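Local structure of probable branched-chain amino acid ABC transporter, amino acid binding protein (3LKB) at residues A[100-105]-A[295-300]; A[121-126]-A[290-295]; A[342-347]-A[352-357]. The protein probably captures branched-chain amino acids such as valine as the substrate-binding component of an ABC transporter. The protein carries 2 engineered substitutions. All blocks are in the same frame, centred on the assembly; numbering follows the deposited sequence.

Contact 1 of 3, residues A[100-105]-A[295-300]; sequences PTIPAS and AIAVEA. Engineered in segment 295-300: Ala295 (natural residue Ser). With VAL (valine), chain C.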
loop_
_atom_site.group_PDB
_atom_site.type_symbol
_atom_site.label_atom_id
_atom_site.label_comp_id
_atom_site.label_asym_id
_atom_site.label_seq_id
_atom_site.Cartn_x
_atom_site.Cartn_y
_atom_site.Cartn_z
ATOM N N PRO A 100 3.063 6.173 -27.505
ATOM C CA PRO A 100 1.755 6.526 -26.904
ATOM C C PRO A 100 1.719 6.223 -25.435
ATOM O O PRO A 100 2.130 5.150 -25.030
ATOM C CB PRO A 100 0.771 5.605 -27.620
ATOM C CG PRO A 100 1.420 5.301 -28.920
ATOM C CD PRO A 100 2.912 5.216 -28.616
ATOM N N THR A 101 1.193 7.145 -24.649
ATOM C CA THR A 101 1.290 7.081 -23.202
ATOM C C THR A 101 -0.041 7.404 -22.648
ATOM O O THR A 101 -0.600 8.474 -22.971
ATOM C CB THR A 101 2.299 8.119 -22.706
ATOM O OG1 THR A 101 3.585 7.680 -23.115
ATOM C CG2 THR A 101 2.305 8.270 -21.195
ATOM N N ILE A 102 -0.573 6.495 -21.843
ATOM C CA ILE A 102 -1.879 6.704 -21.253
ATOM C C ILE A 102 -1.689 6.860 -19.752
ATOM O O ILE A 102 -1.413 5.868 -19.071
ATOM C CB ILE A 102 -2.791 5.501 -21.531
ATOM C CG1 ILE A 102 -2.839 5.260 -23.038
ATOM C CG2 ILE A 102 -4.163 5.702 -20.873
ATOM C CD1 ILE A 102 -3.468 3.896 -23.460
ATOM N N PRO A 103 -1.797 8.099 -19.231
ATOM C CA PRO A 103 -1.575 8.386 -17.812
ATOM C C PRO A 103 -2.814 8.234 -16.900
ATOM O O PRO A 103 -3.936 8.486 -17.318
ATOM C CB PRO A 103 -1.142 9.859 -17.824
ATOM C CG PRO A 103 -1.187 10.323 -19.228
ATOM C CD PRO A 103 -1.994 9.346 -19.987
ATOM N N ALA A 104 -2.574 7.812 -15.662
ATOM C CA ALA A 104 -3.532 7.978 -14.569
ATOM C C ALA A 104 -3.698 9.447 -14.189
ATOM O O ALA A 104 -4.722 9.826 -13.699
ATOM C CB ALA A 104 -3.075 7.195 -13.348
ATOM N N SER A 105 -2.641 10.234 -14.346
ATOM C CA SER A 105 -2.710 11.646 -14.111
ATOM C C SER A 105 -3.697 12.234 -15.119
ATOM O O SER A 105 -3.633 11.924 -16.315
ATOM C CB SER A 105 -1.351 12.290 -14.410
ATOM O OG SER A 105 -1.489 13.700 -14.492
ATOM N N ALA A 295 -7.526 -1.433 -20.525
ATOM C CA ALA A 295 -8.471 -1.767 -21.604
ATOM C C ALA A 295 -8.217 -0.949 -22.870
ATOM O O ALA A 295 -8.239 -1.501 -23.963
ATOM C CB ALA A 295 -9.922 -1.592 -21.140
ATOM N N ILE A 296 -7.942 0.351 -22.725
ATOM C CA ILE A 296 -7.638 1.181 -23.881
ATOM C C ILE A 296 -6.397 0.631 -24.609
ATOM O O ILE A 296 -6.457 0.391 -25.837
ATOM C CB ILE A 296 -7.509 2.674 -23.544
ATOM C CG1 ILE A 296 -8.833 3.184 -22.980
ATOM C CG2 ILE A 296 -7.091 3.502 -24.820
ATOM C CD1 ILE A 296 -8.885 4.675 -22.596
ATOM N N ALA A 297 -5.328 0.372 -23.837
ATOM C CA ALA A 297 -4.050 -0.173 -24.339
ATOM C C ALA A 297 -4.283 -1.492 -25.014
ATOM O O ALA A 297 -3.889 -1.681 -26.145
ATOM C CB ALA A 297 -3.045 -0.344 -23.210
ATOM N N VAL A 298 -4.936 -2.410 -24.325
ATOM C CA VAL A 298 -5.194 -3.674 -24.931
ATOM C C VAL A 298 -6.091 -3.495 -26.181
ATOM O O VAL A 298 -5.877 -4.139 -27.218
ATOM C CB VAL A 298 -5.773 -4.690 -23.933
ATOM C CG1 VAL A 298 -6.256 -5.967 -24.692
ATOM C CG2 VAL A 298 -4.729 -5.000 -22.872
ATOM N N GLU A 299 -7.068 -2.618 -26.144
ATOM C CA GLU A 299 -7.842 -2.481 -27.400
ATOM C C GLU A 299 -7.030 -1.873 -28.560
ATOM O O GLU A 299 -7.240 -2.216 -29.699
ATOM C CB GLU A 299 -9.176 -1.759 -27.159
ATOM C CG GLU A 299 -9.967 -1.327 -28.435
ATOM C CD GLU A 299 -10.652 -2.474 -29.167
ATOM O OE1 GLU A 299 -10.519 -3.615 -28.699
ATOM O OE2 GLU A 299 -11.331 -2.239 -30.214
ATOM N N ALA A 300 -6.103 -0.968 -28.291
ATOM C CA ALA A 300 -5.319 -0.400 -29.392
ATOM C C ALA A 300 -4.317 -1.422 -29.951
ATOM O O ALA A 300 -4.099 -1.441 -31.172
ATOM C CB ALA A 300 -4.607 0.842 -28.967
HETATM N N VAL C . -2.232 10.947 -8.031
HETATM C CA VAL C . -2.283 11.341 -9.492
HETATM C C VAL C . -1.875 10.262 -10.435
HETATM O O VAL C . -2.791 9.594 -10.860
HETATM C CB VAL C . -1.398 12.517 -9.836
HETATM C CG1 VAL C . 0.013 12.208 -9.696
HETATM C CG2 VAL C . -1.653 12.870 -11.165
#
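Ile102 reaches across to the helix that contains Ile296 and Ala297, and its terminal methyl carries the whole contact. Ile102 CD1 lies 3.9 Å from Ile296 CG2 and 4.3 Å from Ala297 CB, so a single methyl settles against two consecutive helical residues. It also comes within 4.0 Å of the backbone Ala297 N, a van der Waals approach to the helix surface. The two isoleucines cross obliquely. In Ile102 the outer part of the chain is extended (chi2 167°), which carries CD1 out from the strand to the helix. Ile296 presents its short branch instead: CG2 stands opposite the backbone N, while the longer CG1-CD1 branch packs on Ile343.

Behind this layer, strand 101-103 is held by backbone hydrogen bonds from Ile102 to Phe79 and Ser81 of the parallel neighbour 79-81. Ala295, an engineered residue, and Val298 pack on Tyr34 of helix 21-41. The strand then runs into the ligand pocket, which Ala104 and Ser105 line, Ala104 CB lying 3.5 Å from valine O. Ser105 OG is hydrogen-bonded to Thr84 OG1 and to His107 N, and Ala104 O to Tyr232 OH. This is the sheet-against-helix layering of a periplasmic binding protein domain. No hydrogen bond joins the two segments, so helix and strand meet here through buried, wholly apolar side chains and dispersion forces, while Ala104 O and Ser105 OG have hydrogen-bond partners beside the valine site.

Contact 2 of 3, residues A[121-126]-A[290-295]; sequences LPTTSY and GMLAAA. Engineered in segment 290-295: Ala293 (natural residue Val), Ala295 (natural residue Ser). With VAL (valine), chain C.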
loop_
_atom_site.group_PDB
_atom_site.type_symbol
_atom_site.label_atom_id
_atom_site.label_comp_id
_atom_site.label_asym_id
_atom_site.label_seq_id
_atom_site.Cartn_x
_atom_site.Cartn_y
_atom_site.Cartn_z
ATOM N N LEU A 121 -5.145 11.193 -22.554
ATOM C CA LEU A 121 -5.876 11.203 -21.303
ATOM C C LEU A 121 -7.135 10.355 -21.462
ATOM O O LEU A 121 -7.909 10.591 -22.391
ATOM C CB LEU A 121 -6.250 12.646 -20.980
ATOM C CG LEU A 121 -5.355 13.363 -19.983
ATOM C CD1 LEU A 121 -3.922 12.919 -20.072
ATOM C CD2 LEU A 121 -5.452 14.863 -20.073
ATOM N N PRO A 122 -7.324 9.340 -20.593
ATOM C CA PRO A 122 -8.510 8.505 -20.718
ATOM C C PRO A 122 -9.759 9.281 -20.360
ATOM O O PRO A 122 -10.790 9.020 -20.946
ATOM C CB PRO A 122 -8.274 7.384 -19.690
ATOM C CG PRO A 122 -6.868 7.330 -19.488
ATOM C CD PRO A 122 -6.393 8.782 -19.598
ATOM N N THR A 123 -9.661 10.248 -19.435
ATOM C CA THR A 123 -10.856 11.020 -19.024
ATOM C C THR A 123 -10.638 12.516 -18.875
ATOM O O THR A 123 -9.555 13.026 -19.096
ATOM C CB THR A 123 -11.491 10.507 -17.695
ATOM O OG1 THR A 123 -10.736 10.975 -16.561
ATOM C CG2 THR A 123 -11.635 8.990 -17.659
ATOM N N THR A 124 -11.674 13.220 -18.446
ATOM C CA THR A 124 -11.559 14.652 -18.174
ATOM C C THR A 124 -10.376 15.022 -17.278
ATOM O O THR A 124 -9.867 14.194 -16.518
ATOM C CB THR A 124 -12.834 15.207 -17.522
ATOM O OG1 THR A 124 -13.084 14.520 -16.270
ATOM C CG2 THR A 124 -14.018 15.070 -18.501
ATOM N N SER A 125 -9.944 16.276 -17.368
ATOM C CA SER A 125 -8.739 16.715 -16.686
ATOM C C SER A 125 -9.119 17.186 -15.278
ATOM O O SER A 125 -10.313 17.418 -15.013
ATOM C CB SER A 125 -8.087 17.840 -17.483
ATOM O OG SER A 125 -8.890 19.016 -17.482
ATOM N N TYR A 126 -8.116 17.332 -14.408
ATOM C CA TYR A 126 -8.309 17.915 -13.079
ATOM C C TYR A 126 -8.930 19.297 -13.191
ATOM O O TYR A 126 -9.842 19.630 -12.433
ATOM C CB TYR A 126 -6.974 18.049 -12.291
ATOM C CG TYR A 126 -6.229 16.744 -12.082
ATOM C CD1 TYR A 126 -6.904 15.632 -11.627
ATOM C CD2 TYR A 126 -4.836 16.622 -12.346
ATOM C CE1 TYR A 126 -6.278 14.473 -11.421
ATOM C CE2 TYR A 126 -4.196 15.429 -12.151
ATOM C CZ TYR A 126 -4.948 14.362 -11.686
ATOM O OH TYR A 126 -4.456 13.135 -11.454
ATOM N N GLY A 290 -7.825 2.199 -13.496
ATOM C CA GLY A 290 -6.789 1.322 -14.078
ATOM C C GLY A 290 -7.287 0.362 -15.147
ATOM O O GLY A 290 -6.597 0.083 -16.130
ATOM N N MET A 291 -8.492 -0.142 -14.962
ATOM C CA MET A 291 -9.024 -1.114 -15.903
ATOM C C MET A 291 -9.318 -0.388 -17.228
ATOM O O MET A 291 -9.084 -0.923 -18.325
ATOM C CB MET A 291 -10.269 -1.824 -15.334
ATOM C CG MET A 291 -10.662 -3.040 -16.148
ATOM S SD MET A 291 -11.797 -4.188 -15.316
ATOM C CE MET A 291 -10.563 -4.699 -14.128
ATOM N N LEU A 292 -9.810 0.842 -17.142
ATOM C CA LEU A 292 -10.040 1.578 -18.386
ATOM C C LEU A 292 -8.687 1.811 -19.112
ATOM O O LEU A 292 -8.579 1.565 -20.298
ATOM C CB LEU A 292 -10.802 2.896 -18.114
ATOM C CG LEU A 292 -10.902 3.871 -19.286
ATOM C CD1 LEU A 292 -11.762 3.229 -20.392
ATOM C CD2 LEU A 292 -11.431 5.297 -18.908
ATOM N N ALA A 293 -7.653 2.241 -18.399
ATOM C CA ALA A 293 -6.374 2.508 -19.018
ATOM C C ALA A 293 -5.831 1.229 -19.660
ATOM O O ALA A 293 -5.396 1.273 -20.816
ATOM C CB ALA A 293 -5.401 3.015 -18.006
ATOM N N ALA A 294 -5.817 0.108 -18.928
ATOM C CA ALA A 294 -5.320 -1.137 -19.512
ATOM C C ALA A 294 -6.210 -1.581 -20.688
ATOM O O ALA A 294 -5.707 -2.060 -21.714
ATOM C CB ALA A 294 -5.283 -2.225 -18.478
ATOM N N ALA A 295 -7.526 -1.433 -20.525
ATOM C CA ALA A 295 -8.471 -1.767 -21.604
ATOM C C ALA A 295 -8.217 -0.949 -22.870
ATOM O O ALA A 295 -8.239 -1.501 -23.963
ATOM C CB ALA A 295 -9.922 -1.592 -21.140
HETATM N N VAL C . -2.232 10.947 -8.031
HETATM C CA VAL C . -2.283 11.341 -9.492
HETATM C C VAL C . -1.875 10.262 -10.435
HETATM O O VAL C . -2.791 9.594 -10.860
HETATM C CB VAL C . -1.398 12.517 -9.836
HETATM C CG1 VAL C . 0.013 12.208 -9.696
HETATM C CG2 VAL C . -1.653 12.870 -11.165
#
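Leu292 meets Pro122 and Thr123 where helix 285-308 of this periplasmic binding protein fold lies against strand 121-123, at the turn of the chain at Pro122. Its CB leaves the helix toward the other segment, and CG lies opposite the backbone N (chi1 170°), which extends the side chain outward from the helix. At CG the chain forks, and it is CD2 that makes the contact. This methyl touches two neighbouring groups: Leu292 CD2 lies 3.9 Å from Pro122 CB and the same 3.9 Å from Thr123 CG2. Leu292 also packs on Ile343, which comes from the loop near the sodium site.

The threonine turns its methyl to the leucine and its hydroxyl elsewhere, Thr123 OG1 making a weak hydrogen bond to Thr124 O. Next to Leu292, the engineered Ala293 packs on Tyr27 and Ile102. Beyond the corner at Pro122 the chain leads into helix 126-140, whose first residue, Tyr126, belongs to the valine pocket and also packs on Tyr232, another residue of that pocket. Ser125, just before it, is the N-cap of this helix: its OG takes a hydrogen bond from Glu128 N.

Contact 3 of 3, residues A[342-347]-A[352-357]; sequences EIDFTK and GAEGLR. With NA (sodium ion), chain E.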
loop_
_atom_site.group_PDB
_atom_site.type_symbol
_atom_site.label_atom_id
_atom_site.label_comp_id
_atom_site.label_asym_id
_atom_site.label_seq_id
_atom_site.Cartn_x
_atom_site.Cartn_y
_atom_site.Cartn_z
ATOM N N GLU A 342 -18.101 7.179 -25.719
ATOM C CA GLU A 342 -17.304 6.977 -24.522
ATOM C C GLU A 342 -15.826 7.278 -24.784
ATOM O O GLU A 342 -15.359 8.367 -24.483
ATOM C CB GLU A 342 -17.486 5.573 -23.962
ATOM C CG GLU A 342 -16.943 5.385 -22.536
ATOM C CD GLU A 342 -16.976 3.910 -22.087
ATOM O OE1 GLU A 342 -17.750 3.111 -22.701
ATOM O OE2 GLU A 342 -16.237 3.545 -21.122
ATOM N N ILE A 343 -15.087 6.337 -25.335
ATOM C CA ILE A 343 -13.670 6.606 -25.556
ATOM C C ILE A 343 -13.364 6.939 -27.012
ATOM O O ILE A 343 -13.390 6.069 -27.850
ATOM C CB ILE A 343 -12.766 5.426 -25.103
ATOM C CG1 ILE A 343 -13.118 4.962 -23.682
ATOM C CG2 ILE A 343 -11.311 5.828 -25.204
ATOM C CD1 ILE A 343 -12.905 6.048 -22.601
ATOM N N ASP A 344 -13.059 8.189 -27.295
ATOM C CA ASP A 344 -12.729 8.597 -28.640
ATOM C C ASP A 344 -11.572 9.586 -28.661
ATOM O O ASP A 344 -11.540 10.547 -27.850
ATOM C CB ASP A 344 -13.966 9.105 -29.446
ATOM C CG ASP A 344 -14.661 10.319 -28.813
ATOM O OD1 ASP A 344 -14.479 10.645 -27.594
ATOM O OD2 ASP A 344 -15.424 10.973 -29.556
ATOM N N PHE A 345 -10.605 9.292 -29.542
ATOM C CA PHE A 345 -9.431 10.107 -29.742
ATOM C C PHE A 345 -9.270 10.427 -31.235
ATOM O O PHE A 345 -9.760 9.698 -32.090
ATOM C CB PHE A 345 -8.180 9.322 -29.327
ATOM C CG PHE A 345 -8.137 8.923 -27.870
ATOM C CD1 PHE A 345 -7.966 9.874 -26.883
ATOM C CD2 PHE A 345 -8.230 7.591 -27.500
ATOM C CE1 PHE A 345 -7.916 9.518 -25.549
ATOM C CE2 PHE A 345 -8.174 7.221 -26.134
ATOM C CZ PHE A 345 -8.002 8.183 -25.183
ATOM N N THR A 346 -8.575 11.518 -31.528
ATOM C CA THR A 346 -8.122 11.791 -32.851
ATOM C C THR A 346 -6.752 12.406 -32.663
ATOM O O THR A 346 -6.347 12.686 -31.532
ATOM C CB THR A 346 -8.980 12.876 -33.576
ATOM O OG1 THR A 346 -8.755 14.154 -32.951
ATOM C CG2 THR A 346 -10.480 12.509 -33.651
ATOM N N LYS A 347 -6.071 12.688 -33.772
ATOM C CA LYS A 347 -4.792 13.397 -33.703
ATOM C C LYS A 347 -4.828 14.707 -32.942
ATOM O O LYS A 347 -3.817 15.154 -32.416
ATOM C CB LYS A 347 -4.252 13.664 -35.082
ATOM C CG LYS A 347 -3.497 12.477 -35.583
ATOM C CD LYS A 347 -4.235 11.784 -36.708
ATOM C CE LYS A 347 -3.264 11.072 -37.674
ATOM N NZ LYS A 347 -2.078 11.925 -37.983
ATOM N N GLY A 352 -10.152 11.081 -23.790
ATOM C CA GLY A 352 -11.051 9.988 -24.180
ATOM C C GLY A 352 -12.530 10.231 -23.852
ATOM O O GLY A 352 -13.304 10.608 -24.716
ATOM N N ALA A 353 -12.893 10.044 -22.599
ATOM C CA ALA A 353 -14.201 10.384 -22.109
ATOM C C ALA A 353 -14.250 11.859 -21.712
ATOM O O ALA A 353 -13.849 12.234 -20.613
ATOM C CB ALA A 353 -14.505 9.520 -20.896
ATOM N N GLU A 354 -14.771 12.691 -22.594
ATOM C CA GLU A 354 -14.807 14.120 -22.355
ATOM C C GLU A 354 -15.932 14.571 -21.380
ATOM O O GLU A 354 -15.938 15.718 -20.917
ATOM C CB GLU A 354 -14.838 14.879 -23.707
ATOM C CG GLU A 354 -16.173 14.895 -24.474
ATOM C CD GLU A 354 -16.668 13.520 -25.012
ATOM O OE1 GLU A 354 -15.881 12.521 -25.064
ATOM O OE2 GLU A 354 -17.869 13.477 -25.407
ATOM N N GLY A 355 -16.885 13.694 -21.088
ATOM C CA GLY A 355 -17.920 14.012 -20.104
ATOM C C GLY A 355 -17.571 13.605 -18.678
ATOM O O GLY A 355 -16.735 12.698 -18.425
ATOM N N LEU A 356 -18.202 14.299 -17.734
ATOM C CA LEU A 356 -18.059 14.014 -16.317
ATOM C C LEU A 356 -19.411 14.310 -15.690
ATOM O O LEU A 356 -20.289 14.866 -16.368
ATOM C CB LEU A 356 -16.918 14.833 -15.671
ATOM C CG LEU A 356 -16.875 16.351 -15.891
ATOM C CD1 LEU A 356 -18.032 17.025 -15.266
ATOM C CD2 LEU A 356 -15.613 16.915 -15.310
ATOM N N ARG A 357 -19.591 13.896 -14.439
ATOM C CA ARG A 357 -20.751 14.295 -13.667
ATOM C C ARG A 357 -20.288 14.755 -12.289
ATOM O O ARG A 357 -19.130 14.538 -11.900
ATOM C CB ARG A 357 -21.729 13.102 -13.463
ATOM C CG ARG A 357 -22.141 12.303 -14.707
ATOM C CD ARG A 357 -23.003 11.140 -14.309
ATOM N NE ARG A 357 -22.219 10.012 -13.803
ATOM C CZ ARG A 357 -22.730 8.840 -13.415
ATOM N NH1 ARG A 357 -24.055 8.643 -13.478
ATOM N NH2 ARG A 357 -21.918 7.871 -12.951
HETATM NA NA NA E . -12.705 12.014 -26.655
HETATM O O HOH W 1 -17.792 12.216 -27.869
HETATM O O HOH W 2 -13.666 13.947 -27.454
#
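Gly352 meets both Phe345 and Asp344, and with the latter it shares a sodium ion. The Phe345 ring lies obliquely to the glycine backbone, with Phe345 CE1 3.2 Å from Gly352 N. Phe345 CE1 and CZ also pack directly on Gly352 CA, CE1 at 3.5 Å. Gly352 O binds the sodium at 2.5 Å. Asp344 grips the same ion twice, through its backbone O at 2.2 Å and its carboxylate OD1 at 2.4 Å. Its CG stands between the backbone N and the carbonyl carbon (chi1 60°), which brings OD1 round to the metal alongside its own carbonyl. Thr351 O and a water are the ion's other ligands.

At Ala353 the chain has turned its corner: CA makes a CH...O contact with Glu342 O, while CB touches Ile343 CD1 at 4.2 Å. These segments belong to a metal-bound loop of the periplasmic binding protein fold, between helix 313-321 and strand 357-362. Backbone hydrogen bonds from Gly352 to Leu121 and from Ala353 to Pro122 tie it to strand 121-123.

In Glu354 a bend at chi2 (-66°) brings OE1 to 3.6 Å from the sodium, beyond bonding distance. The positive ion probably eases the approach of this carboxylate to that of Asp344. A second water donates to both Asp344 OD2 and Glu354 OE2, the latter at 2.8 Å.

Contacts 1 and 2 lie with their centres about 7 Å apart and both use helix 285-308, sharing Ala295; contact 3 is centred about 9 Å from contact 2 and about 13 Å from contact 1. In sequence the segments of contact 2 fall between those of contact 1, apart from the shared Ala295, and contact 3 comes after both. Ile102 CG2 packs on Pro122 CG between the first two, while Ile296 touches Ile343 and Phe345 between the first and third. Contacts 1 and 2 each include valine-pocket residues, whereas contact 3 holds the sodium. Helix 285-308 thus packs on both strands near the valine pocket and, through Leu292 and Ile296, on the sodium-binding loop.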